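Local coordinates for protein putative alpha/beta hydrolase (PDB 4RPC) that is a putative alpha/beta hydrolase that probably hydrolyses a substrate not yet identified, using a serine nucleophile as in related enzymes, at residues G21-I27 / R48-P54; I53-E57 / T73-L77; R200-S206 / I226-D232. All coordinates share one frame. Residue numbers count along the deposited sequence, not the author numbering.

Interaction 1: residues G21-I27 / R48-P54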
loop_
_atom_site.group_PDB
_atom_site.type_symbol
_atom_site.label_atom_id
_atom_site.label_comp_id
_atom_site.label_asym_id
_atom_site.label_seq_id
_atom_site.Cartn_x
_atom_site.Cartn_y
_atom_site.Cartn_z
ATOM N N GLY A 21 12.234 4.848 18.891
ATOM C CA GLY A 21 11.429 3.626 18.920
ATOM C C GLY A 21 11.637 2.698 17.714
ATOM O O GLY A 21 12.295 3.056 16.767
ATOM N N PRO A 22 11.062 1.484 17.771
ATOM C CA PRO A 22 11.158 0.593 16.613
ATOM C C PRO A 22 10.534 1.224 15.371
ATOM O O PRO A 22 9.516 1.916 15.466
ATOM C CB PRO A 22 10.371 -0.666 17.037
ATOM C CG PRO A 22 10.329 -0.629 18.554
ATOM C CD PRO A 22 10.508 0.816 18.975
ATOM N N LYS A 23 11.125 0.955 14.209
ATOM C CA LYS A 23 10.696 1.644 13.011
ATOM C C LYS A 23 9.562 0.894 12.261
ATOM O O LYS A 23 9.688 -0.267 11.908
ATOM C CB LYS A 23 11.879 1.856 12.097
ATOM C CG LYS A 23 12.651 3.124 12.398
ATOM C CD LYS A 23 13.492 2.969 13.636
ATOM C CE LYS A 23 14.530 4.066 13.666
ATOM N NZ LYS A 23 14.888 4.374 15.062
ATOM N N VAL A 24 8.488 1.623 11.993
ATOM C CA VAL A 24 7.357 1.147 11.286
ATOM C C VAL A 24 7.110 2.092 10.077
ATOM O O VAL A 24 6.868 3.297 10.240
ATOM C CB VAL A 24 6.153 1.117 12.237
ATOM C CG1 VAL A 24 4.877 0.719 11.512
ATOM C CG2 VAL A 24 6.416 0.137 13.399
ATOM N N LEU A 25 7.168 1.540 8.882
ATOM C CA LEU A 25 6.939 2.304 7.621
ATOM C C LEU A 25 5.531 2.096 7.118
ATOM O O LEU A 25 5.109 0.968 6.981
ATOM C CB LEU A 25 7.873 1.765 6.518
ATOM C CG LEU A 25 8.870 2.592 5.758
ATOM C CD1 LEU A 25 9.361 1.775 4.578
ATOM C CD2 LEU A 25 8.382 3.935 5.265
ATOM N N LEU A 26 4.837 3.165 6.777
ATOM C CA LEU A 26 3.495 3.099 6.302
ATOM C C LEU A 26 3.420 3.713 4.929
ATOM O O LEU A 26 3.661 4.950 4.786
ATOM C CB LEU A 26 2.581 3.881 7.230
ATOM C CG LEU A 26 2.628 3.497 8.684
ATOM C CD1 LEU A 26 1.834 4.517 9.484
ATOM C CD2 LEU A 26 2.035 2.130 8.896
ATOM N N ILE A 27 3.087 2.869 3.930
ATOM C CA ILE A 27 3.123 3.257 2.495
ATOM C C ILE A 27 1.761 3.215 1.908
ATOM O O ILE A 27 1.144 2.157 1.817
ATOM C CB ILE A 27 4.089 2.392 1.658
ATOM C CG1 ILE A 27 5.438 2.216 2.350
ATOM C CG2 ILE A 27 4.300 3.009 0.278
ATOM C CD1 ILE A 27 6.423 1.291 1.625
ATOM N N ARG A 48 5.017 4.862 21.069
ATOM C CA ARG A 48 6.032 3.865 21.167
ATOM C C ARG A 48 6.892 3.711 19.885
ATOM O O ARG A 48 8.112 3.506 19.945
ATOM C CB ARG A 48 5.326 2.577 21.550
ATOM C CG ARG A 48 6.044 1.320 21.140
ATOM C CD ARG A 48 7.251 1.025 22.022
ATOM N NE ARG A 48 7.468 -0.428 22.053
ATOM C CZ ARG A 48 8.640 -1.030 22.226
ATOM N NH1 ARG A 48 9.774 -0.327 22.403
ATOM N NH2 ARG A 48 8.672 -2.356 22.204
ATOM N N TYR A 49 6.269 3.825 18.725
ATOM C CA TYR A 49 6.977 3.592 17.484
ATOM C C TYR A 49 7.438 4.821 16.764
ATOM O O TYR A 49 6.810 5.878 16.847
ATOM C CB TYR A 49 6.092 2.759 16.557
ATOM C CG TYR A 49 5.787 1.453 17.233
ATOM C CD1 TYR A 49 6.711 0.447 17.206
ATOM C CD2 TYR A 49 4.616 1.273 17.960
ATOM C CE1 TYR A 49 6.486 -0.743 17.852
ATOM C CE2 TYR A 49 4.373 0.076 18.612
ATOM C CZ TYR A 49 5.317 -0.926 18.554
ATOM O OH TYR A 49 5.141 -2.114 19.190
ATOM N N CYS A 50 8.542 4.641 16.033
ATOM C CA CYS A 50 8.967 5.595 15.062
ATOM C C CYS A 50 8.211 5.330 13.740
ATOM O O CYS A 50 8.472 4.354 13.092
ATOM C CB CYS A 50 10.454 5.475 14.817
ATOM S SG CYS A 50 10.999 6.717 13.634
ATOM N N LEU A 51 7.270 6.203 13.387
ATOM C CA LEU A 51 6.469 6.060 12.195
ATOM C C LEU A 51 7.140 6.841 11.104
ATOM O O LEU A 51 7.427 8.019 11.255
ATOM C CB LEU A 51 5.031 6.604 12.403
ATOM C CG LEU A 51 4.044 5.840 13.302
ATOM C CD1 LEU A 51 4.333 4.342 13.354
ATOM C CD2 LEU A 51 3.962 6.405 14.698
ATOM N N LEU A 52 7.383 6.180 10.007
ATOM C CA LEU A 52 7.877 6.824 8.819
ATOM C C LEU A 52 6.883 6.684 7.674
ATOM O O LEU A 52 6.549 5.558 7.268
ATOM C CB LEU A 52 9.190 6.135 8.461
ATOM C CG LEU A 52 10.206 6.015 9.614
ATOM C CD1 LEU A 52 11.224 4.906 9.348
ATOM C CD2 LEU A 52 10.871 7.363 9.784
ATOM N N ILE A 53 6.450 7.804 7.108
ATOM C CA ILE A 53 5.390 7.814 6.139
ATOM C C ILE A 53 5.789 8.547 4.867
ATOM O O ILE A 53 5.879 9.757 4.845
ATOM C CB ILE A 53 4.095 8.447 6.694
ATOM C CG1 ILE A 53 3.798 7.970 8.155
ATOM C CG2 ILE A 53 2.926 8.129 5.801
ATOM C CD1 ILE A 53 4.405 8.825 9.199
ATOM N N PRO A 54 6.073 7.810 3.793
ATOM C CA PRO A 54 6.435 8.543 2.591
ATOM C C PRO A 54 5.238 9.147 1.844
ATOM O O PRO A 54 4.115 8.716 2.018
ATOM C CB PRO A 54 7.073 7.458 1.716
ATOM C CG PRO A 54 6.600 6.152 2.270
ATOM C CD PRO A 54 6.461 6.401 3.728
HETATM O O HOH W 1 2.673 6.530 2.925
#

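Interaction 2: residues I53-E57 / T73-L77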
loop_
_atom_site.group_PDB
_atom_site.type_symbol
_atom_site.label_atom_id
_atom_site.label_comp_id
_atom_site.label_asym_id
_atom_site.label_seq_id
_atom_site.Cartn_x
_atom_site.Cartn_y
_atom_site.Cartn_z
ATOM N N ILE A 53 6.450 7.804 7.108
ATOM C CA ILE A 53 5.390 7.814 6.139
ATOM C C ILE A 53 5.789 8.547 4.867
ATOM O O ILE A 53 5.879 9.757 4.845
ATOM C CB ILE A 53 4.095 8.447 6.694
ATOM C CG1 ILE A 53 3.798 7.970 8.155
ATOM C CG2 ILE A 53 2.926 8.129 5.801
ATOM C CD1 ILE A 53 4.405 8.825 9.199
ATOM N N PRO A 54 6.073 7.810 3.793
ATOM C CA PRO A 54 6.435 8.543 2.591
ATOM C C PRO A 54 5.238 9.147 1.844
ATOM O O PRO A 54 4.115 8.716 2.018
ATOM C CB PRO A 54 7.073 7.458 1.716
ATOM C CG PRO A 54 6.600 6.152 2.270
ATOM C CD PRO A 54 6.461 6.401 3.728
ATOM N N GLU A 55 5.486 10.131 0.993
ATOM C CA GLU A 55 4.535 10.511 -0.057
ATOM C C GLU A 55 4.938 9.850 -1.347
ATOM O O GLU A 55 6.078 9.971 -1.768
ATOM C CB GLU A 55 4.632 11.990 -0.293
ATOM C CG GLU A 55 4.256 12.794 0.901
ATOM C CD GLU A 55 4.381 14.288 0.664
ATOM O OE1 GLU A 55 4.789 14.735 -0.466
ATOM O OE2 GLU A 55 4.076 14.982 1.653
ATOM N N LEU A 56 4.051 9.114 -1.978
ATOM C CA LEU A 56 4.335 8.624 -3.318
ATOM C C LEU A 56 4.492 9.834 -4.238
ATOM O O LEU A 56 3.869 10.878 -4.035
ATOM C CB LEU A 56 3.209 7.722 -3.818
ATOM C CG LEU A 56 2.975 6.379 -3.115
ATOM C CD1 LEU A 56 1.896 5.616 -3.871
ATOM C CD2 LEU A 56 4.242 5.593 -3.162
ATOM N N GLU A 57 5.367 9.714 -5.219
ATOM C CA GLU A 57 5.569 10.799 -6.172
ATOM C C GLU A 57 4.275 11.377 -6.692
ATOM O O GLU A 57 3.346 10.670 -7.039
ATOM C CB GLU A 57 6.452 10.365 -7.342
ATOM C CG GLU A 57 7.912 10.135 -6.935
ATOM C CD GLU A 57 8.191 8.743 -6.338
ATOM O OE1 GLU A 57 7.243 7.968 -6.134
ATOM O OE2 GLU A 57 9.392 8.406 -6.125
ATOM N N THR A 73 10.786 4.138 -7.027
ATOM C CA THR A 73 10.194 4.644 -5.787
ATOM C C THR A 73 10.794 3.925 -4.558
ATOM O O THR A 73 11.272 4.565 -3.586
ATOM C CB THR A 73 8.660 4.529 -5.903
ATOM O OG1 THR A 73 8.220 5.508 -6.841
ATOM C CG2 THR A 73 7.957 4.728 -4.576
ATOM N N ALA A 74 10.903 2.602 -4.635
ATOM C CA ALA A 74 11.529 1.814 -3.559
ATOM C C ALA A 74 12.981 2.252 -3.354
ATOM O O ALA A 74 13.381 2.549 -2.222
ATOM C CB ALA A 74 11.438 0.319 -3.843
ATOM N N GLY A 75 13.740 2.374 -4.443
ATOM C CA GLY A 75 15.135 2.851 -4.367
ATOM C C GLY A 75 15.234 4.215 -3.704
ATOM O O GLY A 75 15.960 4.419 -2.727
ATOM N N LYS A 76 14.464 5.170 -4.183
ATOM C CA LYS A 76 14.479 6.500 -3.527
ATOM C C LYS A 76 14.119 6.493 -2.037
ATOM O O LYS A 76 14.690 7.220 -1.232
ATOM C CB LYS A 76 13.621 7.448 -4.350
ATOM C CG LYS A 76 14.381 7.801 -5.649
ATOM C CD LYS A 76 13.466 8.409 -6.656
ATOM C CE LYS A 76 12.873 9.710 -6.130
ATOM N NZ LYS A 76 11.539 9.870 -6.760
ATOM N N LEU A 77 13.192 5.624 -1.664
ATOM C CA LEU A 77 12.754 5.512 -0.284
ATOM C C LEU A 77 13.856 4.935 0.589
ATOM O O LEU A 77 14.032 5.328 1.756
ATOM C CB LEU A 77 11.534 4.574 -0.229
ATOM C CG LEU A 77 10.654 4.506 0.978
ATOM C CD1 LEU A 77 10.451 5.892 1.560
ATOM C CD2 LEU A 77 9.319 3.872 0.577
#

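Interaction 3: residues R200-S206 / I226-D232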
loop_
_atom_site.group_PDB
_atom_site.type_symbol
_atom_site.label_atom_id
_atom_site.label_comp_id
_atom_site.label_asym_id
_atom_site.label_seq_id
_atom_site.Cartn_x
_atom_site.Cartn_y
_atom_site.Cartn_z
ATOM N N ARG A 200 13.508 -13.498 -3.277
ATOM C CA ARG A 200 13.410 -14.228 -2.004
ATOM C C ARG A 200 13.473 -13.154 -0.960
ATOM O O ARG A 200 14.325 -12.301 -1.019
ATOM C CB ARG A 200 14.555 -15.220 -1.799
ATOM C CG ARG A 200 14.474 -16.494 -2.656
ATOM C CD ARG A 200 13.251 -17.373 -2.385
ATOM N NE ARG A 200 13.515 -18.303 -1.283
ATOM C CZ ARG A 200 12.605 -18.971 -0.569
ATOM N NH1 ARG A 200 11.307 -18.842 -0.794
ATOM N NH2 ARG A 200 13.013 -19.781 0.387
ATOM N N VAL A 201 12.549 -13.143 -0.032
ATOM C CA VAL A 201 12.713 -12.214 1.060
ATOM C C VAL A 201 12.866 -12.899 2.427
ATOM O O VAL A 201 12.293 -13.955 2.687
ATOM C CB VAL A 201 11.596 -11.147 1.059
ATOM C CG1 VAL A 201 11.407 -10.590 -0.350
ATOM C CG2 VAL A 201 10.280 -11.683 1.543
ATOM N N ASP A 202 13.650 -12.263 3.279
ATOM C CA ASP A 202 13.848 -12.699 4.645
ATOM C C ASP A 202 12.670 -12.334 5.539
ATOM O O ASP A 202 12.388 -13.041 6.476
ATOM C CB ASP A 202 15.105 -12.068 5.203
ATOM C CG ASP A 202 16.357 -12.713 4.673
ATOM O OD1 ASP A 202 16.241 -13.620 3.797
ATOM O OD2 ASP A 202 17.453 -12.319 5.156
ATOM N N ALA A 203 11.969 -11.265 5.207
ATOM C CA ALA A 203 10.871 -10.785 6.021
ATOM C C ALA A 203 9.776 -11.828 6.229
ATOM O O ALA A 203 9.437 -12.568 5.311
ATOM C CB ALA A 203 10.271 -9.545 5.396
ATOM N N ARG A 204 9.193 -11.861 7.422
ATOM C CA ARG A 204 7.957 -12.592 7.588
ATOM C C ARG A 204 6.872 -11.786 6.893
ATOM O O ARG A 204 6.762 -10.596 7.103
ATOM C CB ARG A 204 7.576 -12.679 9.037
ATOM C CG ARG A 204 6.248 -13.392 9.220
ATOM C CD ARG A 204 6.088 -13.819 10.678
ATOM N NE ARG A 204 6.116 -12.627 11.526
ATOM C CZ ARG A 204 6.076 -12.631 12.859
ATOM N NH1 ARG A 204 5.989 -13.776 13.549
ATOM N NH2 ARG A 204 6.123 -11.464 13.491
ATOM N N VAL A 205 6.054 -12.437 6.097
ATOM C CA VAL A 205 5.004 -11.794 5.353
ATOM C C VAL A 205 3.633 -12.095 5.988
ATOM O O VAL A 205 3.199 -13.273 6.118
ATOM C CB VAL A 205 5.009 -12.312 3.906
ATOM C CG1 VAL A 205 3.800 -11.781 3.147
ATOM C CG2 VAL A 205 6.282 -11.883 3.183
ATOM N N SER A 206 2.923 -11.032 6.327
ATOM C CA SER A 206 1.547 -11.150 6.716
ATOM C C SER A 206 0.693 -10.433 5.649
ATOM O O SER A 206 0.961 -9.265 5.285
ATOM C CB SER A 206 1.380 -10.514 8.080
ATOM O OG SER A 206 2.442 -10.952 8.951
ATOM N N ILE A 226 8.090 -16.662 -2.377
ATOM C CA ILE A 226 9.069 -15.611 -2.174
ATOM C C ILE A 226 9.638 -15.593 -0.737
ATOM O O ILE A 226 10.846 -15.394 -0.553
ATOM C CB ILE A 226 8.450 -14.252 -2.593
ATOM C CG1 ILE A 226 8.377 -14.251 -4.100
ATOM C CG2 ILE A 226 9.274 -13.038 -2.145
ATOM C CD1 ILE A 226 7.812 -12.990 -4.629
ATOM N N SER A 227 8.785 -15.761 0.270
ATOM C CA SER A 227 9.262 -15.656 1.642
ATOM C C SER A 227 10.074 -16.923 1.956
ATOM O O SER A 227 9.716 -17.969 1.535
ATOM C CB SER A 227 8.134 -15.456 2.665
ATOM O OG SER A 227 8.694 -15.106 3.958
ATOM N N ARG A 228 11.200 -16.771 2.642
ATOM C CA ARG A 228 11.886 -17.908 3.261
ATOM C C ARG A 228 11.150 -18.417 4.527
ATOM O O ARG A 228 11.674 -19.277 5.208
ATOM C CB ARG A 228 13.312 -17.525 3.694
ATOM C CG ARG A 228 14.173 -16.824 2.657
ATOM C CD ARG A 228 15.665 -17.020 2.947
ATOM N NE ARG A 228 16.468 -17.050 1.705
ATOM C CZ ARG A 228 17.069 -15.999 1.132
ATOM N NH1 ARG A 228 17.002 -14.780 1.656
ATOM N NH2 ARG A 228 17.744 -16.166 0.009
ATOM N N HIS A 229 10.003 -17.840 4.886
ATOM C CA HIS A 229 9.228 -18.256 6.051
ATOM C C HIS A 229 7.765 -18.396 5.688
ATOM O O HIS A 229 7.305 -17.777 4.714
ATOM C CB HIS A 229 9.397 -17.231 7.192
ATOM C CG HIS A 229 10.830 -16.910 7.500
ATOM N ND1 HIS A 229 11.365 -15.648 7.358
ATOM C CD2 HIS A 229 11.847 -17.697 7.909
ATOM C CE1 HIS A 229 12.652 -15.672 7.674
ATOM N NE2 HIS A 229 12.965 -16.900 8.019
ATOM N N PRO A 230 7.006 -19.199 6.456
ATOM C CA PRO A 230 5.585 -19.344 6.117
ATOM C C PRO A 230 4.817 -18.017 6.252
ATOM O O PRO A 230 5.208 -17.160 7.051
ATOM C CB PRO A 230 5.075 -20.396 7.131
ATOM C CG PRO A 230 6.289 -21.196 7.530
ATOM C CD PRO A 230 7.433 -20.188 7.491
ATOM N N LEU A 231 3.744 -17.891 5.478
ATOM C CA LEU A 231 2.884 -16.741 5.484
ATOM C C LEU A 231 1.920 -16.774 6.631
ATOM O O LEU A 231 1.375 -17.838 6.925
ATOM C CB LEU A 231 1.980 -16.723 4.250
ATOM C CG LEU A 231 2.625 -16.617 2.883
ATOM C CD1 LEU A 231 1.565 -16.395 1.810
ATOM C CD2 LEU A 231 3.670 -15.510 2.897
ATOM N N ASP A 232 1.622 -15.601 7.180
ATOM C CA ASP A 232 0.482 -15.421 8.066
ATOM C C ASP A 232 -0.613 -14.651 7.333
ATOM O O ASP A 232 -0.375 -13.562 6.770
ATOM C CB ASP A 232 0.912 -14.662 9.336
ATOM C CG ASP A 232 1.995 -15.424 10.143
ATOM O OD1 ASP A 232 1.888 -16.653 10.321
ATOM O OD2 ASP A 232 2.985 -14.801 10.584
HETATM O O HOH W 2 6.586 -15.182 5.771
HETATM O O HOH W 3 2.051 -12.332 11.407
#

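Interaction 1: residues G21-I27 / R48-P54
Four backbone hydrogen bonds zip these two segments together as neighbouring parallel strands in the central sheet of the alpha/beta hydrolase fold. Cys50 N donates to Pro22 O (2.9 Å), Val24 N to Cys50 O (2.9 Å), Leu52 N to Val24 O (2.9 Å) and Leu26 N to Leu52 O (3.0 Å). The strands cross at -25°, the twist of neighbouring parallel strands, and at their C-terminal ends a water takes over, donating to Leu26 O (2.6 Å) and Pro54 O (2.8 Å); Pro54 has no amide hydrogen to carry the pattern on. Bridge partners share a sheet face. Lys23, Cys50, Leu25 and Leu52 lie on one, where helix 70-83 packs through Leu81 on Leu52 and Leu77 on Ile27 and Pro54. Val24 and Leu51 lie on the other, with Val24 CB 3.9 Å from Leu51 CD1. Strand 23-27 bonds along its second edge to strand 88-95, and strand 50-54 is flanked by the antiparallel strand 13-17. Where the strands begin, Tyr49 CD1 touches Pro22 CB and Val24 CG2, each at 3.8 Å, and Pro22 CD lies over one face of the Arg48 guanidinium, 3.7 Å from Arg48 NH1.

Interaction 2: residues I53-E57 / T73-L77
This is a helix-on-sheet contact with a polar clasp at one end: helix 70-83 packs against the C-terminal end of strand 50-54 and the loop that leaves it. The 15 intervening residues contain no strand, so the chain goes straight from the strand through a long loop into the helix that covers it, part of the alternating strand and helix build of the alpha/beta hydrolase fold.

Thr73, Lys76 and Leu77 are spaced so that all three point their CB atoms at the strand and loop, while Ala74 faces away, onto helix 97-108. At the strand, Pro54 CB meets Leu77 CD1 at 3.7 Å; Leu77 also reaches Ile27 and Leu13, so it sits over three adjacent strands. Further along, Leu56 CD2 comes within 4.1 Å of Thr73 CG2, and the Leu56 side chain also touches His28 and Leu97, close to the probable nucleophile elbow around Ser96.

Glu57 closes the contact. Its carboxylate reaches back to the helix and divides its oxygens between two residues three positions, nearly one turn, apart: Thr73 OG1 donates to Glu57 OE1 (2.7 Å), and Lys76 NZ forms a salt bridge with Glu57 OE2 (2.7 Å). A long, weak ion pair from Lys76 to Glu65 adds a second acidic neighbour. With just 244 Å² buried, the contact is small, but its two short polar bonds are directional and tie the loop after the strand to a definite turn of the helix, while the Pro54–Leu77 pair carries the apolar side of the contact.

Interaction 3: residues R200-S206 / I226-D232
Between two short patches of backbone pairing, these segments part around a turn whose gap is filled by a serine hydroxyl and a water. Ser227, the first residue beyond helix 220-226, uses OG in three ways: it donates to Ala203 O (3.0 Å), accepts from His229 N (3.2 Å) to make an ST turn, and accepts from a water at 2.8 Å. That water also donates to Pro230 O (2.7 Å) and accepts from Val205 N (2.8 Å).

On one side of the gap, Val201 N donates to Ile226 O (2.9 Å) and Arg228 N to Val201 O (3.0 Å). On the other, Asp232 N bonds to Val205 O (3.0 Å), and Ser206 and Asp232 pair as parallel strand residues. A second water links their side chains, donating to Ser206 OG and to Asp232 OD2, 2.8 Å from each.

Charged side chains lie along the more exposed side. Arg228 NH1 makes a salt bridge to Asp202 OD1 (2.6 Å); the guanidinium of Arg204 hydrogen-bonds to Asn115, and that of Arg200 to the backbone of Glu225.

Beneath, Val201 CG1 packs on Ile226 CG2 (3.7 Å) and Val205 CB on Leu231 CD2 (3.6 Å). The contact starts the pairing of strand 204-210 with the edge strand 232-236; strand 112-119 lies along the other edge of 204-210, Val201 rests on helix 97-108, and helix 249-259 covers Arg204 and Ser206 through Ile259.

All three contacts belong to one seven-stranded mixed sheet of the alpha/beta hydrolase fold. Interactions 1 and 2 are continuous: they share Ile53 and Pro54 on strand 50-54, their centres lie about 14 Å apart, and they touch where Ile27 CD1 meets Leu77 CD2 at 4.0 Å. The first pairs two strands; the second lays helix 70-83 over them. Interaction 3 comes later in the chain, toward the opposite edge of the sheet, its centre about 20 Å from that of interaction 1 and about 22 Å from that of interaction 2. Strands 88-95 and 112-119 run between, the former leading into the probable nucleophile elbow, so the contacts build up the sheet on either side of the likely active-site strand.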